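Local coordinates for protein SmhB (Serratia marcescens, PDB 6ZZ5) that is one component of the tripartite alpha-pore-forming toxin Smh, seen here in its soluble form, and probably changes shape to take part in the membrane pore, at residues L43-S46 / E47-I50; A61-Y64 / L65-Q69; I72-N75 / V76-Q80; Q249-S252 / E253-V256; L309-L312 / F313-S317. All coordinates share one frame; numbering follows the deposited sequence.

Interaction 1: L43-S46 / E47-I50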
loop_
_atom_site.group_PDB
_atom_site.type_symbol
_atom_site.label_atom_id
_atom_site.label_comp_id
_atom_site.label_asym_id
_atom_site.label_seq_id
_atom_site.Cartn_x
_atom_site.Cartn_y
_atom_site.Cartn_z
ATOM N N LEU A 43 -36.503 2.226 -2.330
ATOM C CA LEU A 43 -35.023 2.193 -2.485
ATOM C C LEU A 43 -34.462 0.853 -2.023
ATOM O O LEU A 43 -33.201 0.741 -1.987
ATOM C CB LEU A 43 -34.387 3.339 -1.700
ATOM C CG LEU A 43 -34.817 4.752 -2.078
ATOM C CD1 LEU A 43 -33.903 5.763 -1.413
ATOM C CD2 LEU A 43 -34.828 4.975 -3.586
ATOM N N ARG A 44 -35.318 -0.130 -1.707
ATOM C CA ARG A 44 -34.892 -1.463 -1.199
ATOM C C ARG A 44 -33.930 -2.130 -2.192
ATOM O O ARG A 44 -32.906 -2.724 -1.737
ATOM C CB ARG A 44 -36.106 -2.353 -0.907
ATOM C CG ARG A 44 -35.768 -3.801 -0.562
ATOM C CD ARG A 44 -37.011 -4.646 -0.321
ATOM N NE ARG A 44 -38.027 -4.452 -1.358
ATOM C CZ ARG A 44 -38.149 -5.163 -2.484
ATOM N NH1 ARG A 44 -39.100 -4.866 -3.350
ATOM N NH2 ARG A 44 -37.325 -6.158 -2.751
ATOM N N GLU A 45 -34.206 -2.062 -3.491
ATOM C CA GLU A 45 -33.321 -2.755 -4.466
ATOM C C GLU A 45 -31.916 -2.106 -4.503
ATOM O O GLU A 45 -30.877 -2.813 -4.688
ATOM C CB GLU A 45 -33.997 -2.807 -5.840
ATOM C CG GLU A 45 -33.444 -3.919 -6.700
ATOM C CD GLU A 45 -33.445 -5.285 -6.011
ATOM O OE1 GLU A 45 -34.318 -5.514 -5.088
ATOM O OE2 GLU A 45 -32.541 -6.100 -6.351
ATOM N N SER A 46 -31.861 -0.780 -4.403
ATOM C CA SER A 46 -30.601 -0.020 -4.402
ATOM C C SER A 46 -29.836 -0.388 -3.131
ATOM O O SER A 46 -28.672 -0.625 -3.267
ATOM C CB SER A 46 -30.837 1.457 -4.539
ATOM O OG SER A 46 -31.318 1.690 -5.851
ATOM N N GLU A 47 -30.497 -0.466 -1.965
ATOM C CA GLU A 47 -29.822 -0.916 -0.720
ATOM C C GLU A 47 -29.172 -2.296 -0.953
ATOM O O GLU A 47 -28.045 -2.474 -0.541
ATOM C CB GLU A 47 -30.781 -0.926 0.475
ATOM C CG GLU A 47 -30.201 -1.595 1.720
ATOM C CD GLU A 47 -31.181 -1.687 2.900
ATOM O OE1 GLU A 47 -31.115 -2.676 3.641
ATOM O OE2 GLU A 47 -31.939 -0.716 3.131
ATOM N N ARG A 48 -29.886 -3.252 -1.521
ATOM C CA ARG A 48 -29.363 -4.635 -1.733
ATOM C C ARG A 48 -28.175 -4.626 -2.671
ATOM O O ARG A 48 -27.185 -5.314 -2.387
ATOM C CB ARG A 48 -30.477 -5.561 -2.206
ATOM C CG ARG A 48 -31.400 -5.944 -1.054
ATOM C CD ARG A 48 -31.665 -7.434 -0.978
ATOM N NE ARG A 48 -32.681 -7.678 -1.980
ATOM C CZ ARG A 48 -33.974 -7.814 -1.732
ATOM N NH1 ARG A 48 -34.426 -7.809 -0.488
ATOM N NH2 ARG A 48 -34.811 -8.006 -2.735
ATOM N N GLN A 49 -28.280 -3.897 -3.775
ATOM C CA GLN A 49 -27.160 -3.821 -4.744
ATOM C C GLN A 49 -25.914 -3.234 -4.051
ATOM O O GLN A 49 -24.803 -3.753 -4.248
ATOM C CB GLN A 49 -27.589 -3.019 -5.986
ATOM C CG GLN A 49 -28.586 -3.764 -6.852
ATOM C CD GLN A 49 -29.273 -2.895 -7.880
ATOM O OE1 GLN A 49 -29.054 -1.691 -7.987
ATOM N NE2 GLN A 49 -30.217 -3.486 -8.581
ATOM N N ILE A 50 -26.088 -2.133 -3.333
ATOM C CA ILE A 50 -24.937 -1.450 -2.671
ATOM C C ILE A 50 -24.296 -2.400 -1.659
ATOM O O ILE A 50 -23.061 -2.429 -1.551
ATOM C CB ILE A 50 -25.405 -0.148 -2.025
ATOM C CG1 ILE A 50 -25.811 0.868 -3.099
ATOM C CG2 ILE A 50 -24.343 0.388 -1.075
ATOM C CD1 ILE A 50 -26.616 1.961 -2.526
HETATM O O HOH W 1 -29.545 1.307 -7.659
#
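The guanidinium groups of R44 and R48 meet at the surface of the helix, their planes 55° apart. NH2 of R48 reaches the edge of the R44 group, near its plane, and the two NH2 atoms, R44 NH2 and R48 NH2, are 3.1 Å apart, although both are donors. Over one face of the R48 guanidinium lies the aliphatic CG of R44. E45 brings the compensating charge: its OE1 forms a salt bridge with R48 NH2 at 3.5 Å, with the carboxylate turned 76° from the guanidinium plane. The same oxygen lies 3.9 Å from R44 NH2, a long bridge in which it stands well out of the guanidinium plane and acts by charge alone. One carboxylate thus probably offsets much of the repulsion between the two arginines, and the three residues form a salt-bridge network. The bend of E45 at chi2 (52°) carries OE1 back to this pair. A second link runs through water, which accepts from S46 OG at 2.6 Å and donates to Q49 OE1 at 3.1 Å. Beneath these side chains the first helical turns close with E47 N bonded to L43 O at 3.0 Å and I50 N to S46 O at 3.0 Å; L43 is the N-cap residue. E47 turns its OE2 to the backbone N of F37. This is the start of helix 44-92. Its buried side meets helix 99-151, where L43 and S46 touch L148 and I50 touches I144, and I50 also packs on A257 and I260 of helix 252-300.

Interaction 2: A61-Y64 / L65-Q69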
loop_
_atom_site.group_PDB
_atom_site.type_symbol
_atom_site.label_atom_id
_atom_site.label_comp_id
_atom_site.label_asym_id
_atom_site.label_seq_id
_atom_site.Cartn_x
_atom_site.Cartn_y
_atom_site.Cartn_z
ATOM N N ALA A 61 -10.667 -6.606 0.050
ATOM C CA ALA A 61 -9.868 -6.038 1.152
ATOM C C ALA A 61 -9.299 -7.183 2.002
ATOM O O ALA A 61 -8.083 -7.120 2.322
ATOM C CB ALA A 61 -10.722 -5.139 2.006
ATOM N N GLU A 62 -10.143 -8.155 2.364
ATOM C CA GLU A 62 -9.724 -9.340 3.169
ATOM C C GLU A 62 -8.681 -10.128 2.370
ATOM O O GLU A 62 -7.695 -10.633 2.958
ATOM C CB GLU A 62 -10.928 -10.228 3.489
ATOM C CG GLU A 62 -10.593 -11.465 4.301
ATOM C CD GLU A 62 -10.331 -11.179 5.767
ATOM O OE1 GLU A 62 -10.148 -9.974 6.115
ATOM O OE2 GLU A 62 -10.278 -12.167 6.573
ATOM N N HIS A 63 -8.886 -10.283 1.074
ATOM C CA HIS A 63 -7.922 -11.041 0.226
ATOM C C HIS A 63 -6.550 -10.328 0.270
ATOM O O HIS A 63 -5.509 -10.972 0.473
ATOM C CB HIS A 63 -8.489 -11.208 -1.167
ATOM C CG HIS A 63 -7.539 -11.875 -2.100
ATOM N ND1 HIS A 63 -6.916 -13.101 -1.780
ATOM C CD2 HIS A 63 -7.091 -11.500 -3.315
ATOM C CE1 HIS A 63 -6.148 -13.449 -2.793
ATOM N NE2 HIS A 63 -6.239 -12.466 -3.738
ATOM N N TYR A 64 -6.540 -9.010 0.122
ATOM C CA TYR A 64 -5.287 -8.240 0.253
ATOM C C TYR A 64 -4.666 -8.541 1.619
ATOM O O TYR A 64 -3.461 -8.932 1.713
ATOM C CB TYR A 64 -5.463 -6.727 0.055
ATOM C CG TYR A 64 -4.107 -6.118 0.239
ATOM C CD1 TYR A 64 -3.183 -6.127 -0.794
ATOM C CD2 TYR A 64 -3.718 -5.622 1.462
ATOM C CE1 TYR A 64 -1.889 -5.677 -0.581
ATOM C CE2 TYR A 64 -2.456 -5.111 1.665
ATOM C CZ TYR A 64 -1.523 -5.194 0.649
ATOM O OH TYR A 64 -0.232 -4.763 0.833
ATOM N N LEU A 65 -5.452 -8.341 2.685
ATOM C CA LEU A 65 -4.915 -8.331 4.067
ATOM C C LEU A 65 -4.376 -9.728 4.392
ATOM O O LEU A 65 -3.306 -9.804 5.009
ATOM C CB LEU A 65 -5.990 -7.920 5.068
ATOM C CG LEU A 65 -6.395 -6.439 5.033
ATOM C CD1 LEU A 65 -7.604 -6.179 5.949
ATOM C CD2 LEU A 65 -5.244 -5.556 5.506
ATOM N N LYS A 66 -5.111 -10.777 4.041
ATOM C CA LYS A 66 -4.859 -12.140 4.533
ATOM C C LYS A 66 -3.864 -12.811 3.596
ATOM O O LYS A 66 -3.040 -13.637 4.047
ATOM C CB LYS A 66 -6.163 -12.943 4.706
ATOM C CG LYS A 66 -7.057 -12.527 5.873
ATOM C CD LYS A 66 -6.373 -12.444 7.269
ATOM C CE LYS A 66 -7.173 -11.759 8.376
ATOM N NZ LYS A 66 -6.665 -10.396 8.709
ATOM N N ASP A 67 -3.896 -12.505 2.310
ATOM C CA ASP A 67 -3.181 -13.391 1.353
ATOM C C ASP A 67 -2.044 -12.603 0.734
ATOM O O ASP A 67 -1.147 -13.219 0.201
ATOM C CB ASP A 67 -4.132 -13.971 0.295
ATOM C CG ASP A 67 -5.297 -14.745 0.852
ATOM O OD1 ASP A 67 -5.081 -15.539 1.791
ATOM O OD2 ASP A 67 -6.403 -14.551 0.353
ATOM N N ILE A 68 -2.114 -11.274 0.690
ATOM C CA ILE A 68 -1.084 -10.535 -0.090
ATOM C C ILE A 68 -0.119 -9.826 0.845
ATOM O O ILE A 68 1.133 -9.971 0.614
ATOM C CB ILE A 68 -1.716 -9.604 -1.149
ATOM C CG1 ILE A 68 -2.653 -10.399 -2.053
ATOM C CG2 ILE A 68 -0.633 -8.845 -1.901
ATOM C CD1 ILE A 68 -3.371 -9.542 -3.066
ATOM N N GLN A 69 -0.619 -9.067 1.828
ATOM C CA GLN A 69 0.282 -8.400 2.801
ATOM C C GLN A 69 1.371 -9.373 3.300
ATOM O O GLN A 69 2.527 -8.935 3.441
ATOM C CB GLN A 69 -0.504 -7.787 3.960
ATOM C CG GLN A 69 0.323 -6.964 4.934
ATOM C CD GLN A 69 0.684 -5.573 4.482
ATOM O OE1 GLN A 69 0.365 -5.147 3.381
ATOM N NE2 GLN A 69 1.382 -4.842 5.326
#
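H63 and D67 cross at about a right angle one helical turn apart, and their polar ends meet in a short hydrogen bond. ND1 of H63 donates to D67 OD2 at 2.6 Å. The oxygen sits at the edge of the imidazole, 13° out of the ring plane, and uses its anti lone pair; the ring and carboxylate planes are 60° apart. This His-carboxylate bond would favour a proton on ND1 and limits rotation of the ring, over one face of which lies CG1 of I68. Y64 also stands across I68 at roughly a right angle, its CE1 3.7 Å from I68 CG2. With CG opposite its own backbone N (chi1 179°), the tyrosine ring extends alongside the following turn and has Q69 N over one face, 4.2 Å above the plane and displaced toward the rim. E62 and K66 approach at a slant: E62 OE2 lies 3.3 Å from K66 CG, so the carboxylate rests against the aliphatic part of the lysine; E62 OE1 is also placed to bridge R30 NE, though its position is less certain. The backbone widens here into a pi-type turn. Y64 O accepts both from I68 N at 2.9 Å, which stands above the carbonyl plane, and from Q69 N at 2.8 Å, which lies nearly along the C=O axis. The wider turn falls within helix 44-92, between two neighbours: Y64 packs on A19 and I22 of helix 4-30, while H63 and I68 touch T126 of helix 99-151 and Y64 and I68 share its L130.

Interaction 3: I72-N75 / V76-Q80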
loop_
_atom_site.group_PDB
_atom_site.type_symbol
_atom_site.label_atom_id
_atom_site.label_comp_id
_atom_site.label_asym_id
_atom_site.label_seq_id
_atom_site.Cartn_x
_atom_site.Cartn_y
_atom_site.Cartn_z
ATOM N N ILE A 72 4.262 -9.567 0.979
ATOM C CA ILE A 72 5.120 -8.363 0.932
ATOM C C ILE A 72 6.124 -8.445 2.103
ATOM O O ILE A 72 7.306 -8.179 1.926
ATOM C CB ILE A 72 4.234 -7.114 0.841
ATOM C CG1 ILE A 72 3.528 -7.131 -0.529
ATOM C CG2 ILE A 72 5.088 -5.882 1.025
ATOM C CD1 ILE A 72 2.393 -6.222 -0.698
ATOM N N ILE A 73 5.687 -8.867 3.268
ATOM C CA ILE A 73 6.604 -8.995 4.425
ATOM C C ILE A 73 7.627 -10.089 4.125
ATOM O O ILE A 73 8.834 -9.914 4.435
ATOM C CB ILE A 73 5.814 -9.226 5.723
ATOM C CG1 ILE A 73 4.939 -7.991 6.022
ATOM C CG2 ILE A 73 6.760 -9.554 6.865
ATOM C CD1 ILE A 73 3.892 -8.215 7.099
ATOM N N ARG A 74 7.151 -11.179 3.546
ATOM C CA ARG A 74 8.019 -12.296 3.159
ATOM C C ARG A 74 9.126 -11.764 2.235
ATOM O O ARG A 74 10.299 -12.216 2.399
ATOM C CB ARG A 74 7.145 -13.396 2.562
ATOM C CG ARG A 74 7.914 -14.512 1.896
ATOM C CD ARG A 74 8.707 -15.243 2.935
ATOM N NE ARG A 74 7.866 -15.848 3.955
ATOM C CZ ARG A 74 8.335 -16.396 5.076
ATOM N NH1 ARG A 74 7.500 -16.953 5.942
ATOM N NH2 ARG A 74 9.637 -16.379 5.322
ATOM N N ASN A 75 8.768 -10.877 1.286
ATOM C CA ASN A 75 9.727 -10.351 0.305
ATOM C C ASN A 75 10.835 -9.656 1.107
ATOM O O ASN A 75 12.022 -9.798 0.761
ATOM C CB ASN A 75 9.106 -9.375 -0.676
ATOM C CG ASN A 75 10.161 -8.812 -1.597
ATOM O OD1 ASN A 75 10.655 -9.544 -2.441
ATOM N ND2 ASN A 75 10.464 -7.528 -1.469
ATOM N N VAL A 76 10.478 -8.890 2.134
ATOM C CA VAL A 76 11.498 -8.151 2.920
ATOM C C VAL A 76 12.402 -9.187 3.606
ATOM O O VAL A 76 13.631 -8.939 3.669
ATOM C CB VAL A 76 10.856 -7.180 3.937
ATOM C CG1 VAL A 76 11.909 -6.573 4.815
ATOM C CG2 VAL A 76 10.026 -6.114 3.260
ATOM N N THR A 77 11.851 -10.227 4.193
ATOM C CA THR A 77 12.641 -11.329 4.813
ATOM C C THR A 77 13.581 -11.960 3.762
ATOM O O THR A 77 14.743 -12.306 4.070
ATOM C CB THR A 77 11.721 -12.415 5.399
ATOM O OG1 THR A 77 10.889 -11.706 6.323
ATOM C CG2 THR A 77 12.490 -13.537 6.076
ATOM N N ASN A 78 13.102 -12.122 2.544
ATOM C CA ASN A 78 13.904 -12.747 1.446
ATOM C C ASN A 78 15.069 -11.829 1.094
ATOM O O ASN A 78 16.145 -12.336 0.859
ATOM C CB ASN A 78 13.052 -13.018 0.199
ATOM C CG ASN A 78 12.022 -14.089 0.424
ATOM O OD1 ASN A 78 12.130 -14.832 1.393
ATOM N ND2 ASN A 78 11.055 -14.207 -0.474
ATOM N N ILE A 79 14.844 -10.511 1.029
ATOM C CA ILE A 79 15.932 -9.549 0.779
ATOM C C ILE A 79 16.952 -9.730 1.902
ATOM O O ILE A 79 18.135 -9.773 1.635
ATOM C CB ILE A 79 15.387 -8.114 0.689
ATOM C CG1 ILE A 79 14.447 -7.997 -0.532
ATOM C CG2 ILE A 79 16.536 -7.132 0.645
ATOM C CD1 ILE A 79 13.852 -6.652 -0.716
ATOM N N GLN A 80 16.498 -9.743 3.153
ATOM C CA GLN A 80 17.407 -9.865 4.297
ATOM C C GLN A 80 18.234 -11.142 4.094
ATOM O O GLN A 80 19.471 -11.075 4.255
ATOM C CB GLN A 80 16.644 -9.909 5.605
ATOM C CG GLN A 80 17.534 -9.884 6.828
ATOM C CD GLN A 80 16.718 -9.761 8.082
ATOM O OE1 GLN A 80 16.504 -10.750 8.715
ATOM N NE2 GLN A 80 16.208 -8.579 8.400
HETATM O O HOH W 2 10.960 -12.489 -2.760
#
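N75 and I79 meet one turn apart, with the amide nitrogen N75 ND2 3.6 Å from the terminal methyl I79 CD1. Two different rotamers make this possible. The N75 amide carbon is trans to the backbone nitrogen (chi1 177°), whereas in I79 it is the branch CG1, placed opposite the carbonyl carbon (chi1 -64°), that extends CD1 back toward the asparagine. N78 CG is likewise opposite its own carbonyl carbon (chi1 -68°), and its amide folds back over the preceding turn, with CG 3.2 Å from R74 O. A water joins the two asparagines, donating to N75 OD1 at 3.0 Å and accepting from N78 ND2 at 2.9 Å. N75 OD1 also accepts from W285 NE1, so it is gripped by two donors. R74, exposed and bent at chi2 and chi3, keeps its guanidinium near the helix, and its NH2 approaches T77 CG2 at 4.1 Å. T77 carries its hydroxyl beside its own backbone N, near I73 O, and OG1 is hydrogen-bonded to K332. The backbone continues regularly, with N78 N bonded to R74 O at 2.8 Å. On its buried side helix 44-92 here packs against four helices: N75 and I79 face M281 of helix 252-300, I72 and V76 touch helix 4-30 at A19 and S16, I79 meets V324 and T328 of helix 321-336, and N78 packs on Y116 and V119 of helix 99-151.

Interaction 4: Q249-S252 / E253-V256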
loop_
_atom_site.group_PDB
_atom_site.type_symbol
_atom_site.label_atom_id
_atom_site.label_comp_id
_atom_site.label_asym_id
_atom_site.label_seq_id
_atom_site.Cartn_x
_atom_site.Cartn_y
_atom_site.Cartn_z
ATOM N N GLN A 249 -26.886 19.630 -1.115
ATOM C CA GLN A 249 -28.185 19.771 -1.844
ATOM C C GLN A 249 -28.552 18.431 -2.502
ATOM O O GLN A 249 -29.740 18.284 -2.837
ATOM C CB GLN A 249 -28.220 20.931 -2.857
ATOM C CG GLN A 249 -27.513 20.670 -4.185
ATOM C CD GLN A 249 -26.043 21.022 -4.139
ATOM O OE1 GLN A 249 -25.389 20.960 -3.100
ATOM N NE2 GLN A 249 -25.506 21.401 -5.279
ATOM N N LEU A 250 -27.608 17.492 -2.664
ATOM C CA LEU A 250 -27.843 16.170 -3.311
ATOM C C LEU A 250 -28.689 15.265 -2.386
ATOM O O LEU A 250 -28.621 15.411 -1.154
ATOM C CB LEU A 250 -26.468 15.550 -3.601
ATOM C CG LEU A 250 -26.322 14.657 -4.832
ATOM C CD1 LEU A 250 -26.733 15.353 -6.124
ATOM C CD2 LEU A 250 -24.881 14.182 -4.943
ATOM N N ASN A 251 -29.425 14.314 -2.957
ATOM C CA ASN A 251 -30.227 13.334 -2.191
ATOM C C ASN A 251 -29.276 12.592 -1.224
ATOM O O ASN A 251 -28.193 12.156 -1.637
ATOM C CB ASN A 251 -31.010 12.403 -3.113
ATOM C CG ASN A 251 -31.684 11.271 -2.353
ATOM O OD1 ASN A 251 -31.017 10.286 -2.002
ATOM N ND2 ASN A 251 -32.992 11.400 -2.074
ATOM N N SER A 252 -29.679 12.446 0.042
ATOM C CA SER A 252 -28.852 11.867 1.118
ATOM C C SER A 252 -28.403 10.435 0.780
ATOM O O SER A 252 -27.256 10.068 1.101
ATOM C CB SER A 252 -29.619 11.909 2.386
ATOM O OG SER A 252 -29.463 13.183 2.970
ATOM N N GLU A 253 -29.290 9.625 0.206
ATOM C CA GLU A 253 -28.994 8.196 -0.056
ATOM C C GLU A 253 -28.036 8.135 -1.252
ATOM O O GLU A 253 -27.155 7.283 -1.283
ATOM C CB GLU A 253 -30.302 7.433 -0.283
ATOM C CG GLU A 253 -31.107 7.244 0.982
ATOM C CD GLU A 253 -31.696 8.500 1.587
ATOM O OE1 GLU A 253 -32.443 9.212 0.846
ATOM O OE2 GLU A 253 -31.387 8.771 2.790
ATOM N N VAL A 254 -28.202 9.032 -2.218
ATOM C CA VAL A 254 -27.282 9.131 -3.361
ATOM C C VAL A 254 -25.893 9.459 -2.814
ATOM O O VAL A 254 -24.944 8.914 -3.348
ATOM C CB VAL A 254 -27.749 10.165 -4.387
ATOM C CG1 VAL A 254 -26.650 10.429 -5.407
ATOM C CG2 VAL A 254 -29.029 9.706 -5.064
ATOM N N LEU A 255 -25.791 10.433 -1.922
ATOM C CA LEU A 255 -24.495 10.880 -1.347
ATOM C C LEU A 255 -23.784 9.663 -0.748
ATOM O O LEU A 255 -22.597 9.496 -0.976
ATOM C CB LEU A 255 -24.752 11.928 -0.255
ATOM C CG LEU A 255 -23.969 13.238 -0.262
ATOM C CD1 LEU A 255 -23.614 13.687 -1.667
ATOM C CD2 LEU A 255 -24.787 14.359 0.420
ATOM N N VAL A 256 -24.473 8.915 0.098
ATOM C CA VAL A 256 -23.928 7.678 0.703
ATOM C C VAL A 256 -23.480 6.727 -0.417
ATOM O O VAL A 256 -22.341 6.222 -0.348
ATOM C CB VAL A 256 -24.953 7.060 1.658
ATOM C CG1 VAL A 256 -24.531 5.688 2.104
ATOM C CG2 VAL A 256 -25.207 7.988 2.848
#
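L250 overlaps L255 through their methyl ends: L250 CD2 lies 3.5 Å from L255 CD1, the two side chains meeting at a slant. The same L250 methyl approaches V254 CG1 at 4.2 Å, there with the side chains at about a right angle. One leucine from the loop is thereby set against two residues of the first helical turn, and helix 156-184 extends this apolar patch, with L162 touching both L250 and L255. Next to it, N251 turns its amide onto the start of the helix. With CG trans to the backbone N (chi1 172°), OD1 swings back over the first turn and accepts from V254 N at 3.1 Å, in the plane of its carbonyl and on a lone pair. A weak bond from E253 N adds a second donor. The backbone carbonyl of N251 takes L255 N at 3.0 Å, beginning the regular pattern that S252 O continues with V256 N at 3.2 Å. E253 folds back beside the cap, its carboxylate plane 82° from the N251 amide. The long helix 252-300 of the alpha-helical bundle thus starts with an asparagine N-cap combined with a hydrophobic staple between L250 (N') and L255 (N4).

Interaction 5: L309-L312 / F313-S317. With SO4 (sulfate ion), chain D.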
loop_
_atom_site.group_PDB
_atom_site.type_symbol
_atom_site.label_atom_id
_atom_site.label_comp_id
_atom_site.label_asym_id
_atom_site.label_seq_id
_atom_site.Cartn_x
_atom_site.Cartn_y
_atom_site.Cartn_z
ATOM N N LEU A 309 36.185 -11.458 -8.545
ATOM C CA LEU A 309 35.082 -11.791 -7.601
ATOM C C LEU A 309 35.461 -11.404 -6.163
ATOM O O LEU A 309 34.595 -10.892 -5.445
ATOM C CB LEU A 309 34.762 -13.274 -7.720
ATOM C CG LEU A 309 34.070 -13.648 -9.032
ATOM C CD1 LEU A 309 34.120 -15.145 -9.216
ATOM C CD2 LEU A 309 32.635 -13.127 -9.039
ATOM N N ARG A 310 36.712 -11.615 -5.768
ATOM C CA ARG A 310 37.171 -11.093 -4.464
ATOM C C ARG A 310 36.906 -9.581 -4.390
ATOM O O ARG A 310 36.282 -9.156 -3.397
ATOM C CB ARG A 310 38.623 -11.478 -4.229
ATOM C CG ARG A 310 38.810 -12.976 -4.125
ATOM C CD ARG A 310 40.142 -13.369 -3.494
ATOM N NE ARG A 310 41.100 -13.384 -4.554
ATOM C CZ ARG A 310 41.552 -14.452 -5.219
ATOM N NH1 ARG A 310 41.203 -15.694 -4.922
ATOM N NH2 ARG A 310 42.391 -14.257 -6.204
ATOM N N GLN A 311 37.343 -8.813 -5.397
ATOM C CA GLN A 311 37.169 -7.336 -5.446
ATOM C C GLN A 311 35.674 -7.029 -5.322
ATOM O O GLN A 311 35.280 -6.168 -4.494
ATOM C CB GLN A 311 37.755 -6.726 -6.734
ATOM C CG GLN A 311 37.805 -5.188 -6.806
ATOM C CD GLN A 311 36.500 -4.417 -7.003
ATOM O OE1 GLN A 311 35.574 -4.862 -7.717
ATOM N NE2 GLN A 311 36.395 -3.245 -6.353
ATOM N N LEU A 312 34.844 -7.693 -6.129
ATOM C CA LEU A 312 33.424 -7.334 -6.254
ATOM C C LEU A 312 32.698 -7.613 -4.939
ATOM O O LEU A 312 31.941 -6.737 -4.467
ATOM C CB LEU A 312 32.820 -8.138 -7.389
ATOM C CG LEU A 312 31.335 -7.855 -7.613
ATOM C CD1 LEU A 312 31.146 -6.450 -8.120
ATOM C CD2 LEU A 312 30.782 -8.844 -8.605
ATOM N N PHE A 313 32.938 -8.763 -4.346
ATOM C CA PHE A 313 32.226 -9.194 -3.120
ATOM C C PHE A 313 32.807 -8.491 -1.887
ATOM O O PHE A 313 32.016 -8.189 -0.990
ATOM C CB PHE A 313 32.193 -10.718 -3.026
ATOM C CG PHE A 313 31.103 -11.294 -3.889
ATOM C CD1 PHE A 313 29.813 -11.375 -3.425
ATOM C CD2 PHE A 313 31.344 -11.704 -5.189
ATOM C CE1 PHE A 313 28.809 -11.917 -4.218
ATOM C CE2 PHE A 313 30.336 -12.197 -5.994
ATOM C CZ PHE A 313 29.058 -12.311 -5.516
ATOM N N LEU A 314 34.105 -8.232 -1.800
ATOM C CA LEU A 314 34.593 -7.421 -0.654
ATOM C C LEU A 314 33.975 -6.032 -0.745
ATOM O O LEU A 314 33.390 -5.635 0.219
ATOM C CB LEU A 314 36.109 -7.363 -0.620
ATOM C CG LEU A 314 36.835 -8.668 -0.274
ATOM C CD1 LEU A 314 38.313 -8.586 -0.606
ATOM C CD2 LEU A 314 36.674 -9.009 1.194
ATOM N N THR A 315 34.053 -5.339 -1.898
ATOM C CA THR A 315 33.457 -3.992 -2.078
ATOM C C THR A 315 31.946 -4.018 -1.785
ATOM O O THR A 315 31.446 -3.079 -1.055
ATOM C CB THR A 315 33.844 -3.436 -3.461
ATOM O OG1 THR A 315 35.276 -3.483 -3.428
ATOM C CG2 THR A 315 33.337 -2.036 -3.723
ATOM N N ALA A 316 31.192 -4.939 -2.375
ATOM C CA ALA A 316 29.750 -5.028 -2.113
ATOM C C ALA A 316 29.488 -5.012 -0.592
ATOM O O ALA A 316 28.683 -4.171 -0.113
ATOM C CB ALA A 316 29.154 -6.268 -2.722
ATOM N N SER A 317 30.172 -5.863 0.161
ATOM C CA SER A 317 29.926 -6.019 1.620
ATOM C C SER A 317 30.186 -4.698 2.343
ATOM O O SER A 317 29.518 -4.392 3.365
ATOM C CB SER A 317 30.751 -7.173 2.187
ATOM O OG SER A 317 32.129 -6.817 2.259
HETATM S S SO4 D . 43.144 -17.719 -7.740
HETATM O O1 SO4 D . 41.972 -18.042 -6.949
HETATM O O2 SO4 D . 44.287 -18.396 -7.207
HETATM O O3 SO4 D . 43.361 -16.303 -7.703
HETATM O O4 SO4 D . 42.926 -18.110 -9.105
#
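A bound sulfate, probably from the crystallisation liquor, takes two hydrogen bonds from a single arginine: R310 NH2 donates to sulfate O3 at 2.7 Å, almost straight at 176°, and R310 NH1 donates to sulfate O1 at 3.2 Å. The sulfur lies in the guanidinium plane at its edge, so NH1 and NH2 hold the ion end-on in a bidentate grip. R310 leads away from the helix, extended through chi2 before it bends at chi3 (-86°). T315 folds its hydroxyl back onto the backbone: OG1 donates to Q311 O at 2.9 Å, and T315 N reaches the same oxygen at 3.0 Å from the opposite face of the carbonyl plane. A threonine hydroxyl returning to the carbonyl four residues earlier is a common feature of helices, here helix 306-319, which follows helix 252-300. On the buried side L309 and F313 lie side by side and point the same way, with L309 CD2 3.9 Å from F313 CE2. The edge of the phenyl ring meets L309 O, F313 CD2 being 3.4 Å from it. L309 and F313 both touch L106 of helix 99-151, and F313 and A316 pack against Q86 of helix 44-92.

Interactions 1, 2 and 3 follow one another along helix 44-92, and their chemistry changes along it. At its first turns, 43-50 is partly exposed and carries a charged network; 61-69 combines a histidine-carboxylate bond with a tyrosine set among helices; 72-80 is the most buried of the three, its two asparagines joined by a water and N75 also held by a tryptophan. Y64 OH of interaction 2 touches I72 CD1 of interaction 3 at 3.4 Å. Interaction 4 starts helix 252-300 beside interaction 1, with L43 CD1 4.0 Å from E253 CG. Interaction 5, toward the other end of the bundle, has an arginine holding a sulfate, probably from the crystallisation liquor, on the outside and an apolar inner side.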